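Local coordinates for type III effector HopA1 (PDB 4RSX), which is an effector of Pseudomonas syringae probably delivered into plant cells by type III secretion, represented here by its C-terminal part, its molecular activity being left open, at residues Arg113-Val118 and Leu193-Leu198; Glu49-Thr54 and Gln125-Met130; Ile99-Glu104 and Thr132-Glu137. One frame throughout, in Å; residues are numbered along the deposited sequence.

Interaction 1 of 3, residues Arg113-Val118 and Leu193-Leu198; sequences RLTIGV and LSMQSL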
ATOM      1  N   ARG A 113       7.501   0.033  -0.027  1.00 16.87           N
ATOM      2  CA  ARG A 113       6.145   0.232  -0.536  1.00 17.15           C
ATOM      3  C   ARG A 113       5.721   1.653  -0.216  1.00 13.55           C
ATOM      4  O   ARG A 113       5.681   2.050   0.952  1.00 12.23           O
ATOM      5  CB  ARG A 113       5.148  -0.725   0.127  1.00 18.60           C
ATOM      6  CG  ARG A 113       5.704  -2.085   0.531  1.00 27.98           C
ATOM      7  CD  ARG A 113       5.820  -2.980  -0.686  1.00 32.64           C
ATOM      8  NE  ARG A 113       5.870  -4.421  -0.391  1.00 35.12           N
ATOM      9  CZ  ARG A 113       4.836  -5.146   0.044  1.00 41.39           C
ATOM     10  NH1 ARG A 113       3.665  -4.568   0.285  1.00 43.76           N
ATOM     11  NH2 ARG A 113       4.975  -6.450   0.258  1.00 43.41           N
ATOM     12  N   LEU A 114       5.400   2.416  -1.250  1.00 11.21           N
ATOM     13  CA  LEU A 114       4.941   3.785  -1.074  1.00 11.14           C
ATOM     14  C   LEU A 114       3.427   3.805  -1.192  1.00 10.09           C
ATOM     15  O   LEU A 114       2.883   3.497  -2.249  1.00 10.98           O
ATOM     16  CB  LEU A 114       5.569   4.699  -2.138  1.00 11.64           C
ATOM     17  CG  LEU A 114       5.259   6.195  -2.034  1.00 17.24           C
ATOM     18  CD1 LEU A 114       5.535   6.707  -0.628  1.00 13.02           C
ATOM     19  CD2 LEU A 114       6.080   6.971  -3.058  1.00 16.22           C
ATOM     20  N   THR A 115       2.734   4.153  -0.112  1.00 12.05           N
ATOM     21  CA  THR A 115       1.268   4.210  -0.165  1.00 12.13           C
ATOM     22  C   THR A 115       0.813   5.642  -0.386  1.00 13.40           C
ATOM     23  O   THR A 115       1.225   6.559   0.338  1.00 14.73           O
ATOM     24  CB  THR A 115       0.631   3.635   1.111  1.00 12.75           C
ATOM     25  OG1 THR A 115       0.972   2.246   1.219  1.00 13.29           O
ATOM     26  CG2 THR A 115      -0.901   3.794   1.089  1.00 12.91           C
ATOM     27  N   ILE A 116      -0.024   5.845  -1.392  1.00 12.77           N
ATOM     28  CA  ILE A 116      -0.458   7.194  -1.732  1.00 14.69           C
ATOM     29  C   ILE A 116      -1.953   7.407  -1.457  1.00 16.75           C
ATOM     30  O   ILE A 116      -2.792   6.591  -1.862  1.00 14.09           O
ATOM     31  CB  ILE A 116      -0.154   7.514  -3.202  1.00 15.79           C
ATOM     32  CG1 ILE A 116       1.307   7.167  -3.519  1.00 14.13           C
ATOM     33  CG2 ILE A 116      -0.471   8.972  -3.516  1.00 14.77           C
ATOM     34  CD1 ILE A 116       1.444   6.105  -4.600  1.00 13.51           C
ATOM     35  N   GLY A 117      -2.279   8.506  -0.774  1.00 10.29           N
ATOM     36  CA  GLY A 117      -3.653   8.800  -0.412  1.00  6.07           C
ATOM     37  C   GLY A 117      -4.107  10.124  -0.990  1.00 10.94           C
ATOM     38  O   GLY A 117      -3.605  11.176  -0.597  1.00  9.72           O
ATOM     39  N   VAL A 118      -5.031  10.070  -1.947  1.00 12.80           N
ATOM     40  CA  VAL A 118      -5.648  11.284  -2.492  1.00 13.41           C
ATOM     41  C   VAL A 118      -7.159  11.190  -2.393  1.00 14.59           C
ATOM     42  O   VAL A 118      -7.719  10.096  -2.221  1.00 11.05           O
ATOM     43  CB  VAL A 118      -5.283  11.538  -3.978  1.00 14.41           C
ATOM     44  CG1 VAL A 118      -3.805  11.803  -4.141  1.00 13.98           C
ATOM     45  CG2 VAL A 118      -5.745  10.366  -4.877  1.00 12.08           C
ATOM     46  N   LEU A 193      -1.389   2.421  10.271  1.00 13.82           N
ATOM     47  CA  LEU A 193      -0.676   2.027  11.477  1.00 14.39           C
ATOM     48  C   LEU A 193       0.646   1.360  11.130  1.00 15.20           C
ATOM     49  O   LEU A 193       0.726   0.553  10.191  1.00 15.04           O
ATOM     50  CB  LEU A 193      -1.536   1.099  12.333  1.00 17.90           C
ATOM     51  CG  LEU A 193      -2.924   1.634  12.671  1.00 15.59           C
ATOM     52  CD1 LEU A 193      -3.666   0.674  13.584  1.00 18.85           C
ATOM     53  CD2 LEU A 193      -2.791   2.970  13.318  1.00 16.55           C
ATOM     54  N   SER A 194       1.685   1.749  11.865  1.00 20.75           N
ATOM     55  CA  SER A 194       3.038   1.233  11.665  1.00 18.03           C
ATOM     56  C   SER A 194       3.710   1.599  10.330  1.00 17.63           C
ATOM     57  O   SER A 194       4.708   0.969   9.971  1.00 17.59           O
ATOM     58  CB  SER A 194       3.058  -0.292  11.859  1.00 21.17           C
ATOM     59  OG  SER A 194       4.368  -0.806  11.661  1.00 25.65           O
ATOM     60  N   MET A 195       3.188   2.580   9.589  1.00 10.66           N
ATOM     61  CA  MET A 195       3.921   3.060   8.408  1.00 10.34           C
ATOM     62  C   MET A 195       4.541   4.414   8.705  1.00 14.13           C
ATOM     63  O   MET A 195       4.037   5.160   9.552  1.00 11.12           O
ATOM     64  CB  MET A 195       3.021   3.205   7.175  1.00  9.40           C
ATOM     65  CG  MET A 195       2.507   1.914   6.573  1.00 10.55           C
ATOM     66  SD  MET A 195       1.752   2.256   4.965  1.00 12.92           S
ATOM     67  CE  MET A 195       1.027   0.626   4.669  1.00 13.02           C
ATOM     68  N   GLN A 196       5.621   4.736   7.997  1.00 11.97           N
ATOM     69  CA  GLN A 196       6.267   6.036   8.152  1.00 12.53           C
ATOM     70  C   GLN A 196       5.701   7.085   7.189  1.00 13.50           C
ATOM     71  O   GLN A 196       5.690   6.900   5.962  1.00 11.07           O
ATOM     72  CB  GLN A 196       7.796   5.921   7.970  1.00  9.94           C
ATOM     73  CG  GLN A 196       8.553   7.231   8.195  1.00 12.34           C
ATOM     74  CD  GLN A 196      10.064   7.078   7.985  1.00 18.92           C
ATOM     75  OE1 GLN A 196      10.626   6.009   8.228  1.00 15.17           O
ATOM     76  NE2 GLN A 196      10.721   8.147   7.520  1.00 15.19           N
ATOM     77  N   SER A 197       5.244   8.199   7.756  1.00 15.57           N
ATOM     78  CA  SER A 197       4.706   9.304   6.975  1.00 15.02           C
ATOM     79  C   SER A 197       5.827  10.125   6.342  1.00 15.45           C
ATOM     80  O   SER A 197       6.685  10.646   7.051  1.00 16.14           O
ATOM     81  CB  SER A 197       3.844  10.187   7.888  1.00 20.17           C
ATOM     82  OG  SER A 197       3.380  11.343   7.210  1.00 22.49           O
ATOM     83  N   LEU A 198       5.815  10.253   5.016  1.00 13.54           N
ATOM     84  CA  LEU A 198       6.834  11.040   4.313  1.00 12.30           C
ATOM     85  C   LEU A 198       6.370  12.475   4.042  1.00 19.51           C
ATOM     86  O   LEU A 198       7.183  13.405   4.001  1.00 22.84           O
ATOM     87  CB  LEU A 198       7.225  10.371   2.998  1.00 10.00           C
ATOM     88  CG  LEU A 198       7.757   8.943   3.106  1.00 17.25           C
ATOM     89  CD1 LEU A 198       8.276   8.439   1.752  1.00 11.50           C
ATOM     90  CD2 LEU A 198       8.851   8.835   4.178  1.00 11.85           C
TER
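This is a van der Waals contact between next-but-one strands of the antiparallel sheet: L114 and T115 of strand 111-116 meet L198 of strand 196-199 and M195 just before it, with strand 202-207 running between them. The gap explains the wide spacing of the backbones, whose nearest alpha carbons, T115 CA and M195 CA, are 9.0 Å apart. No hydrogen bond joins the two segments, and side chains must bridge the distance.

Because neighbouring residues of a strand face opposite ways, the contact is split between the two faces of the sheet. On one, a single methyl of each leucine does the touching: L114 CD1 lies 4.0 Å from L198 CD1, the two side chains meeting at a slant. L114 reaches over by holding CG opposite its backbone N (chi1 -176°), which swings the branched end toward the edge strand. Leucine suits both places, since it is long enough to span the intervening strand and offers only methyls at its tip.

On the other face M195 lies across T115 at about a right angle. Its chain is extended beyond CG (chi2 -169°), so that the thioether end arrives at the threonine hydroxyl, with T115 OG1 3.8 Å from M195 CE and equally far from M195 SD; no hydrogen bond is made here. An unbranched, flexible methionine can pass over small residues to get there, and it does touch S203 and A205 of the middle strand.

That strand ties the parts together. R113 and T115 bond through their backbones to A205 and S203, L198 rests on Y204, and on its other flank strand 111-116 pairs with strand 158-162 through L114 to L160 and I116 to A158.

Interaction 2 of 3, residues Glu49-Thr54 and Gln125-Met130; sequences EEFLHT and QLTRAM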
ATOM      1  N   GLU A  49     -16.442   5.640 -14.080  1.00 21.00           N
ATOM      2  CA  GLU A  49     -16.368   5.268 -15.483  1.00 21.85           C
ATOM      3  C   GLU A  49     -15.164   5.897 -16.183  1.00 19.32           C
ATOM      4  O   GLU A  49     -14.504   5.244 -16.986  1.00 23.30           O
ATOM      5  CB  GLU A  49     -17.682   5.618 -16.197  1.00 20.91           C
ATOM      6  CG  GLU A  49     -18.878   4.789 -15.696  1.00 27.27           C
ATOM      7  CD  GLU A  49     -18.829   3.331 -16.167  1.00 35.49           C
ATOM      8  OE1 GLU A  49     -18.035   3.021 -17.084  1.00 35.87           O
ATOM      9  OE2 GLU A  49     -19.586   2.495 -15.625  1.00 43.58           O
ATOM     10  N   GLU A  50     -14.881   7.158 -15.878  1.00 20.43           N
ATOM     11  CA  GLU A  50     -13.696   7.839 -16.405  1.00 22.81           C
ATOM     12  C   GLU A  50     -12.429   7.090 -15.958  1.00 21.65           C
ATOM     13  O   GLU A  50     -11.455   6.962 -16.711  1.00 20.62           O
ATOM     14  CB  GLU A  50     -13.673   9.305 -15.924  1.00 22.39           C
ATOM     15  CG  GLU A  50     -12.462  10.125 -16.404  1.00 29.83           C
ATOM     16  CD  GLU A  50     -12.280  11.443 -15.631  1.00 39.53           C
ATOM     17  OE1 GLU A  50     -13.033  11.687 -14.660  1.00 39.66           O
ATOM     18  OE2 GLU A  50     -11.374  12.236 -15.988  1.00 45.54           O
ATOM     19  N   PHE A  51     -12.463   6.578 -14.732  1.00 16.06           N
ATOM     20  CA  PHE A  51     -11.337   5.828 -14.192  1.00 17.74           C
ATOM     21  C   PHE A  51     -11.079   4.564 -15.024  1.00 19.10           C
ATOM     22  O   PHE A  51      -9.962   4.332 -15.495  1.00 18.41           O
ATOM     23  CB  PHE A  51     -11.597   5.469 -12.722  1.00 16.96           C
ATOM     24  CG  PHE A  51     -10.426   4.828 -12.049  1.00 16.11           C
ATOM     25  CD1 PHE A  51      -9.470   5.609 -11.405  1.00 15.47           C
ATOM     26  CD2 PHE A  51     -10.259   3.451 -12.075  1.00 17.09           C
ATOM     27  CE1 PHE A  51      -8.371   5.026 -10.796  1.00 16.90           C
ATOM     28  CE2 PHE A  51      -9.159   2.858 -11.458  1.00 18.10           C
ATOM     29  CZ  PHE A  51      -8.212   3.645 -10.824  1.00 16.96           C
ATOM     30  N   LEU A  52     -12.116   3.752 -15.218  1.00 20.71           N
ATOM     31  CA  LEU A  52     -11.978   2.543 -16.035  1.00 19.10           C
ATOM     32  C   LEU A  52     -11.523   2.869 -17.452  1.00 19.45           C
ATOM     33  O   LEU A  52     -10.663   2.187 -18.010  1.00 16.42           O
ATOM     34  CB  LEU A  52     -13.287   1.751 -16.064  1.00 17.44           C
ATOM     35  CG  LEU A  52     -13.712   1.254 -14.692  1.00 18.52           C
ATOM     36  CD1 LEU A  52     -14.939   0.392 -14.802  1.00 22.62           C
ATOM     37  CD2 LEU A  52     -12.568   0.491 -14.038  1.00 18.12           C
ATOM     38  N   HIS A  53     -12.078   3.927 -18.036  1.00 25.48           N
ATOM     39  CA  HIS A  53     -11.686   4.283 -19.398  1.00 29.51           C
ATOM     40  C   HIS A  53     -10.228   4.722 -19.486  1.00 23.94           C
ATOM     41  O   HIS A  53      -9.583   4.551 -20.523  1.00 26.53           O
ATOM     42  CB  HIS A  53     -12.645   5.316 -20.014  1.00 29.24           C
ATOM     43  CG  HIS A  53     -13.859   4.690 -20.630  1.00 45.71           C
ATOM     44  ND1 HIS A  53     -13.883   4.242 -21.934  1.00 52.06           N
ATOM     45  CD2 HIS A  53     -15.076   4.395 -20.107  1.00 47.83           C
ATOM     46  CE1 HIS A  53     -15.069   3.714 -22.194  1.00 60.43           C
ATOM     47  NE2 HIS A  53     -15.809   3.794 -21.103  1.00 54.34           N
ATOM     48  N   THR A  54      -9.704   5.264 -18.393  1.00 18.04           N
ATOM     49  CA  THR A  54      -8.319   5.720 -18.369  1.00 21.70           C
ATOM     50  C   THR A  54      -7.386   4.528 -18.278  1.00 20.20           C
ATOM     51  O   THR A  54      -6.348   4.502 -18.936  1.00 21.08           O
ATOM     52  CB  THR A  54      -8.072   6.643 -17.178  1.00 22.90           C
ATOM     53  OG1 THR A  54      -8.910   7.797 -17.310  1.00 26.97           O
ATOM     54  CG2 THR A  54      -6.605   7.076 -17.120  1.00 21.67           C
ATOM     55  N   GLN A 125      -6.253  10.998 -12.058  1.00 18.04           N
ATOM     56  CA  GLN A 125      -5.033  11.784 -12.210  1.00 22.13           C
ATOM     57  C   GLN A 125      -3.838  11.089 -11.562  1.00 16.99           C
ATOM     58  O   GLN A 125      -2.755  11.032 -12.153  1.00 16.14           O
ATOM     59  CB  GLN A 125      -5.206  13.180 -11.597  1.00 20.74           C
ATOM     60  CG  GLN A 125      -5.938  14.176 -12.470  1.00 31.39           C
ATOM     61  CD  GLN A 125      -5.642  15.619 -12.078  1.00 32.85           C
ATOM     62  OE1 GLN A 125      -6.555  16.411 -11.842  1.00 43.85           O
ATOM     63  NE2 GLN A 125      -4.362  15.967 -12.024  1.00 28.96           N
ATOM     64  N   LEU A 126      -4.019  10.581 -10.346  1.00 13.26           N
ATOM     65  CA  LEU A 126      -2.921   9.887  -9.668  1.00 13.88           C
ATOM     66  C   LEU A 126      -2.479   8.680 -10.484  1.00 15.89           C
ATOM     67  O   LEU A 126      -1.272   8.438 -10.648  1.00 14.84           O
ATOM     68  CB  LEU A 126      -3.333   9.445  -8.262  1.00 12.64           C
ATOM     69  CG  LEU A 126      -2.323   8.576  -7.503  1.00  9.02           C
ATOM     70  CD1 LEU A 126      -1.008   9.311  -7.370  1.00 11.34           C
ATOM     71  CD2 LEU A 126      -2.855   8.215  -6.130  1.00  6.54           C
ATOM     72  N   THR A 127      -3.455   7.940 -11.016  1.00 13.80           N
ATOM     73  CA  THR A 127      -3.149   6.707 -11.740  1.00 15.84           C
ATOM     74  C   THR A 127      -2.292   7.017 -12.969  1.00 16.63           C
ATOM     75  O   THR A 127      -1.325   6.307 -13.262  1.00 13.69           O
ATOM     76  CB  THR A 127      -4.432   5.948 -12.131  1.00 16.40           C
ATOM     77  OG1 THR A 127      -5.095   5.524 -10.934  1.00 18.28           O
ATOM     78  CG2 THR A 127      -4.104   4.715 -12.964  1.00 13.00           C
ATOM     79  N   ARG A 128      -2.637   8.100 -13.659  1.00 14.11           N
ATOM     80  CA  ARG A 128      -1.860   8.580 -14.795  1.00 16.71           C
ATOM     81  C   ARG A 128      -0.430   8.904 -14.386  1.00 17.35           C
ATOM     82  O   ARG A 128       0.519   8.526 -15.070  1.00 16.35           O
ATOM     83  CB  ARG A 128      -2.505   9.845 -15.375  1.00 17.50           C
ATOM     84  CG  ARG A 128      -3.868   9.625 -16.027  1.00 24.64           C
ATOM     85  CD  ARG A 128      -4.255  10.829 -16.899  1.00 29.51           C
ATOM     86  NE  ARG A 128      -5.667  10.789 -17.272  1.00 40.47           N
ATOM     87  CZ  ARG A 128      -6.115  10.443 -18.478  1.00 50.06           C
ATOM     88  NH1 ARG A 128      -5.255  10.116 -19.441  1.00 39.24           N
ATOM     89  NH2 ARG A 128      -7.425  10.431 -18.722  1.00 48.58           N
ATOM     90  N   ALA A 129      -0.284   9.637 -13.284  1.00 10.85           N
ATOM     91  CA  ALA A 129       1.036   9.984 -12.782  1.00 13.15           C
ATOM     92  C   ALA A 129       1.825   8.732 -12.391  1.00 13.28           C
ATOM     93  O   ALA A 129       3.035   8.667 -12.604  1.00 11.86           O
ATOM     94  CB  ALA A 129       0.924  10.944 -11.606  1.00 11.11           C
ATOM     95  N   MET A 130       1.146   7.740 -11.813  1.00 15.04           N
ATOM     96  CA  MET A 130       1.817   6.497 -11.424  1.00 15.41           C
ATOM     97  C   MET A 130       2.344   5.765 -12.653  1.00 13.85           C
ATOM     98  O   MET A 130       3.477   5.284 -12.655  1.00 14.44           O
ATOM     99  CB  MET A 130       0.876   5.591 -10.617  1.00 11.19           C
ATOM    100  CG  MET A 130       0.622   6.103  -9.203  1.00 12.94           C
ATOM    101  SD  MET A 130      -0.697   5.190  -8.367  1.00 13.12           S
ATOM    102  CE  MET A 130       0.135   3.611  -8.155  1.00  9.15           C
TER
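Two helices pack side by side here, F51 and T54 of helix 45-58 against T127 and R128 of helix 123-136. The alpha carbons of T54 and R128, 7.9 Å apart, mark the closest backbone approach, a spacing that small beta-branched threonines at the interface permit.

T54 CG2 sits over the centre of the R128 guanidinium, 3.6 Å above its plane, so the flat group is laid on a methyl. T54 OG1 is near R128 NH2, but the angle is too poor for a hydrogen bond. The hydroxyl turns back on its own helix instead: T54 OG1 donates to E50 O at 2.7 Å, while T54 N reaches that oxygen from the opposite face of the carbonyl. E50 OE2, 5.1 Å from R128 NH2, may add a mild long-range attraction at this exposed side.

Deeper in, F51 and T127 cross at about a right angle, with T127 OG1 3.3 Å from F51 CE1. That hydroxyl bonds to A123 O one turn earlier, which satisfies it, so a threonine can sit against an aromatic ring in a buried place.

L126 and M130 rest helix 123-136 on strand 158-162, making a helix-helix pair beside an antiparallel sheet, as in mixed alpha-beta proteins.

Interaction 3 of 3, residues Ile99-Glu104 and Thr132-Glu137; sequences IIPKHE and TLIGKE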
ATOM      1  N   ILE A  99      -0.436  -1.857 -12.383  1.00 13.87           N
ATOM      2  CA  ILE A  99       0.165  -1.108 -13.464  1.00 13.58           C
ATOM      3  C   ILE A  99       1.595  -1.602 -13.574  1.00 14.91           C
ATOM      4  O   ILE A  99       2.376  -1.450 -12.634  1.00 13.74           O
ATOM      5  CB  ILE A  99       0.212   0.366 -13.087  1.00 14.17           C
ATOM      6  CG1 ILE A  99      -1.188   0.845 -12.687  1.00 15.36           C
ATOM      7  CG2 ILE A  99       0.806   1.195 -14.222  1.00 12.23           C
ATOM      8  CD1 ILE A  99      -1.187   2.196 -11.948  1.00 13.64           C
ATOM      9  N   ILE A 100       1.943  -2.198 -14.709  1.00 17.55           N
ATOM     10  CA  ILE A 100       3.251  -2.823 -14.866  1.00 19.18           C
ATOM     11  C   ILE A 100       3.978  -2.295 -16.098  1.00 21.00           C
ATOM     12  O   ILE A 100       3.341  -1.910 -17.088  1.00 22.12           O
ATOM     13  CB  ILE A 100       3.135  -4.362 -14.988  1.00 22.67           C
ATOM     14  CG1 ILE A 100       2.558  -4.750 -16.347  1.00 23.40           C
ATOM     15  CG2 ILE A 100       2.260  -4.926 -13.879  1.00 24.45           C
ATOM     16  CD1 ILE A 100       2.257  -6.223 -16.460  1.00 30.14           C
ATOM     17  N   PRO A 101       5.321  -2.272 -16.041  1.00 17.38           N
ATOM     18  CA  PRO A 101       6.072  -1.936 -17.257  1.00 19.40           C
ATOM     19  C   PRO A 101       5.946  -3.099 -18.220  1.00 22.19           C
ATOM     20  O   PRO A 101       5.817  -4.253 -17.763  1.00 18.82           O
ATOM     21  CB  PRO A 101       7.517  -1.828 -16.767  1.00 13.39           C
ATOM     22  CG  PRO A 101       7.570  -2.787 -15.562  1.00 18.59           C
ATOM     23  CD  PRO A 101       6.200  -2.636 -14.912  1.00 14.25           C
ATOM     24  N   LYS A 102       5.968  -2.793 -19.516  1.00 26.86           N
ATOM     25  CA  LYS A 102       5.922  -3.790 -20.584  1.00 29.41           C
ATOM     26  C   LYS A 102       6.983  -4.874 -20.376  1.00 25.72           C
ATOM     27  O   LYS A 102       6.710  -6.073 -20.501  1.00 25.80           O
ATOM     28  CB  LYS A 102       6.125  -3.074 -21.928  1.00 33.16           C
ATOM     29  CG  LYS A 102       6.137  -3.959 -23.169  1.00 36.07           C
ATOM     30  CD  LYS A 102       6.328  -3.084 -24.413  1.00 47.48           C
ATOM     31  CE  LYS A 102       6.686  -3.899 -25.654  1.00 51.85           C
ATOM     32  NZ  LYS A 102       7.274  -3.030 -26.723  1.00 52.29           N
ATOM     33  N   HIS A 103       8.196  -4.452 -20.042  1.00 23.69           N
ATOM     34  CA  HIS A 103       9.254  -5.409 -19.756  1.00 22.89           C
ATOM     35  C   HIS A 103       9.411  -5.581 -18.253  1.00 18.58           C
ATOM     36  O   HIS A 103       9.872  -4.681 -17.556  1.00 18.29           O
ATOM     37  CB  HIS A 103      10.568  -4.980 -20.409  1.00 21.04           C
ATOM     38  CG  HIS A 103      10.478  -4.855 -21.897  1.00 34.71           C
ATOM     39  ND1 HIS A 103      10.252  -5.938 -22.725  1.00 40.16           N
ATOM     40  CD2 HIS A 103      10.564  -3.773 -22.711  1.00 37.29           C
ATOM     41  CE1 HIS A 103      10.213  -5.529 -23.980  1.00 41.68           C
ATOM     42  NE2 HIS A 103      10.400  -4.222 -24.001  1.00 43.07           N
ATOM     43  N   GLU A 104       9.021  -6.757 -17.775  1.00 19.92           N
ATOM     44  CA  GLU A 104       9.043  -7.097 -16.354  1.00 25.04           C
ATOM     45  C   GLU A 104      10.367  -6.760 -15.661  1.00 22.42           C
ATOM     46  O   GLU A 104      11.437  -7.008 -16.206  1.00 16.93           O
ATOM     47  CB  GLU A 104       8.723  -8.589 -16.169  1.00 18.42           C
ATOM     48  CG  GLU A 104       8.755  -9.059 -14.723  1.00 26.84           C
ATOM     49  CD  GLU A 104       8.250 -10.471 -14.557  1.00 33.44           C
ATOM     50  OE1 GLU A 104       7.099 -10.633 -14.102  1.00 40.04           O
ATOM     51  OE2 GLU A 104       8.999 -11.418 -14.878  1.00 39.39           O
ATOM     52  N   THR A 132       3.145   7.060 -15.605  1.00 13.10           N
ATOM     53  CA  THR A 132       4.277   7.804 -16.144  1.00 16.17           C
ATOM     54  C   THR A 132       5.536   7.496 -15.319  1.00 16.66           C
ATOM     55  O   THR A 132       6.594   7.164 -15.867  1.00 15.62           O
ATOM     56  CB  THR A 132       3.998   9.313 -16.138  1.00 16.07           C
ATOM     57  OG1 THR A 132       2.795   9.567 -16.869  1.00 21.87           O
ATOM     58  CG2 THR A 132       5.153  10.093 -16.769  1.00 16.47           C
ATOM     59  N   LEU A 133       5.404   7.581 -14.002  1.00 16.21           N
ATOM     60  CA  LEU A 133       6.533   7.387 -13.100  1.00 17.52           C
ATOM     61  C   LEU A 133       7.082   5.965 -13.252  1.00 16.82           C
ATOM     62  O   LEU A 133       8.301   5.766 -13.327  1.00 14.30           O
ATOM     63  CB  LEU A 133       6.109   7.681 -11.657  1.00 12.94           C
ATOM     64  CG  LEU A 133       7.225   7.958 -10.641  1.00 25.01           C
ATOM     65  CD1 LEU A 133       8.107   9.115 -11.111  1.00 21.14           C
ATOM     66  CD2 LEU A 133       6.666   8.244  -9.235  1.00 19.51           C
ATOM     67  N   ILE A 134       6.187   4.982 -13.328  1.00 11.01           N
ATOM     68  CA  ILE A 134       6.620   3.602 -13.537  1.00 13.26           C
ATOM     69  C   ILE A 134       7.332   3.445 -14.880  1.00 15.46           C
ATOM     70  O   ILE A 134       8.325   2.717 -14.982  1.00 13.90           O
ATOM     71  CB  ILE A 134       5.441   2.620 -13.418  1.00 12.24           C
ATOM     72  CG1 ILE A 134       4.952   2.591 -11.961  1.00 10.32           C
ATOM     73  CG2 ILE A 134       5.834   1.212 -13.890  1.00  8.92           C
ATOM     74  CD1 ILE A 134       3.537   2.080 -11.791  1.00 10.49           C
ATOM     75  N   GLY A 135       6.844   4.135 -15.911  1.00 18.34           N
ATOM     76  CA  GLY A 135       7.514   4.092 -17.201  1.00 16.55           C
ATOM     77  C   GLY A 135       8.970   4.544 -17.130  1.00 20.11           C
ATOM     78  O   GLY A 135       9.844   3.938 -17.771  1.00 22.80           O
ATOM     79  N   LYS A 136       9.225   5.596 -16.346  1.00 16.97           N
ATOM     80  CA  LYS A 136      10.519   6.275 -16.301  1.00 21.85           C
ATOM     81  C   LYS A 136      11.496   5.678 -15.298  1.00 23.17           C
ATOM     82  O   LYS A 136      12.708   5.741 -15.501  1.00 24.08           O
ATOM     83  CB  LYS A 136      10.331   7.759 -15.927  1.00 24.24           C
ATOM     84  CG  LYS A 136       9.702   8.661 -17.003  1.00 25.34           C
ATOM     85  CD  LYS A 136       9.738  10.122 -16.534  1.00 36.38           C
ATOM     86  CE  LYS A 136       8.710  10.999 -17.259  1.00 39.56           C
ATOM     87  NZ  LYS A 136       8.793  10.890 -18.744  1.00 40.25           N
ATOM     88  N   GLU A 137      10.973   5.116 -14.211  1.00 18.46           N
ATOM     89  CA  GLU A 137      11.810   4.762 -13.067  1.00 16.45           C
ATOM     90  C   GLU A 137      11.901   3.257 -12.879  1.00 16.32           C
ATOM     91  O   GLU A 137      10.984   2.639 -12.325  1.00 16.36           O
ATOM     92  CB  GLU A 137      11.241   5.399 -11.792  1.00 17.24           C
ATOM     93  CG  GLU A 137      11.111   6.919 -11.847  1.00 18.65           C
ATOM     94  CD  GLU A 137      12.434   7.636 -11.597  1.00 30.01           C
ATOM     95  OE1 GLU A 137      13.390   6.986 -11.100  1.00 28.71           O
ATOM     96  OE2 GLU A 137      12.513   8.859 -11.882  1.00 31.42           O
TER
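L133 O receives two amides at the end of helix 123-136, E137 N at 2.9 Å and K136 N by a weak bond, closing the last turn beside I134, the residue that meets I99 and P101 of strand 96-101. E137 is the first residue to leave helical geometry. The backbones come close where helix meets strand, with G135 CA about 6.2 Å from P101 CA.

The side chains that meet across the contact are all apolar, and I134 does the work of one side with its two branches. The longer branch ends at I134 CD1, which touches I99 CG2 at 3.8 Å and lies equally near the carbonyl oxygen I99 O. A chi1 of -68°, measured to CG1, leaves the shorter branch, I134 CG2, opposite the backbone N, where it meets P101 CD at 4.0 Å. The I134 side chain crosses those of I99 and P101 at about right angles. An isoleucine suits the spot because branching at CB lets it press on two residues of the strand at once, while I99 presents a matching methyl and proline a compact ring.

I134 also touches I64 of strand 64-68, I140 of strand 140-146 and L160 of strand 158-162, and its backbone oxygen accepts from R105 NH1. A helix end seated by aliphatic side chains across several strands is the packing of a helix on one face of an antiparallel sheet, found in mixed alpha-beta proteins.

In the fold
Helix 123-136 connects the three contacts. Interactions 2 and 3 use successive parts of it, their centres 15 Å apart, and I99 joins them, its CD1 lying 4.0 Å from T127 CG2. Interaction 1 sits about 20 Å from interaction 2 centre to centre, yet the two touch where I116 CG2 meets L126 CD2 at 3.6 Å. Interactions 1 and 3 do not touch, but both reach the same sheet. The helix links strand 111-116 to strand 140-146, which run parallel with strand 158-162 between them, a beta-alpha-beta crossover. The segments of the three contacts alternate along the chain, so distant parts of the sequence are interlocked.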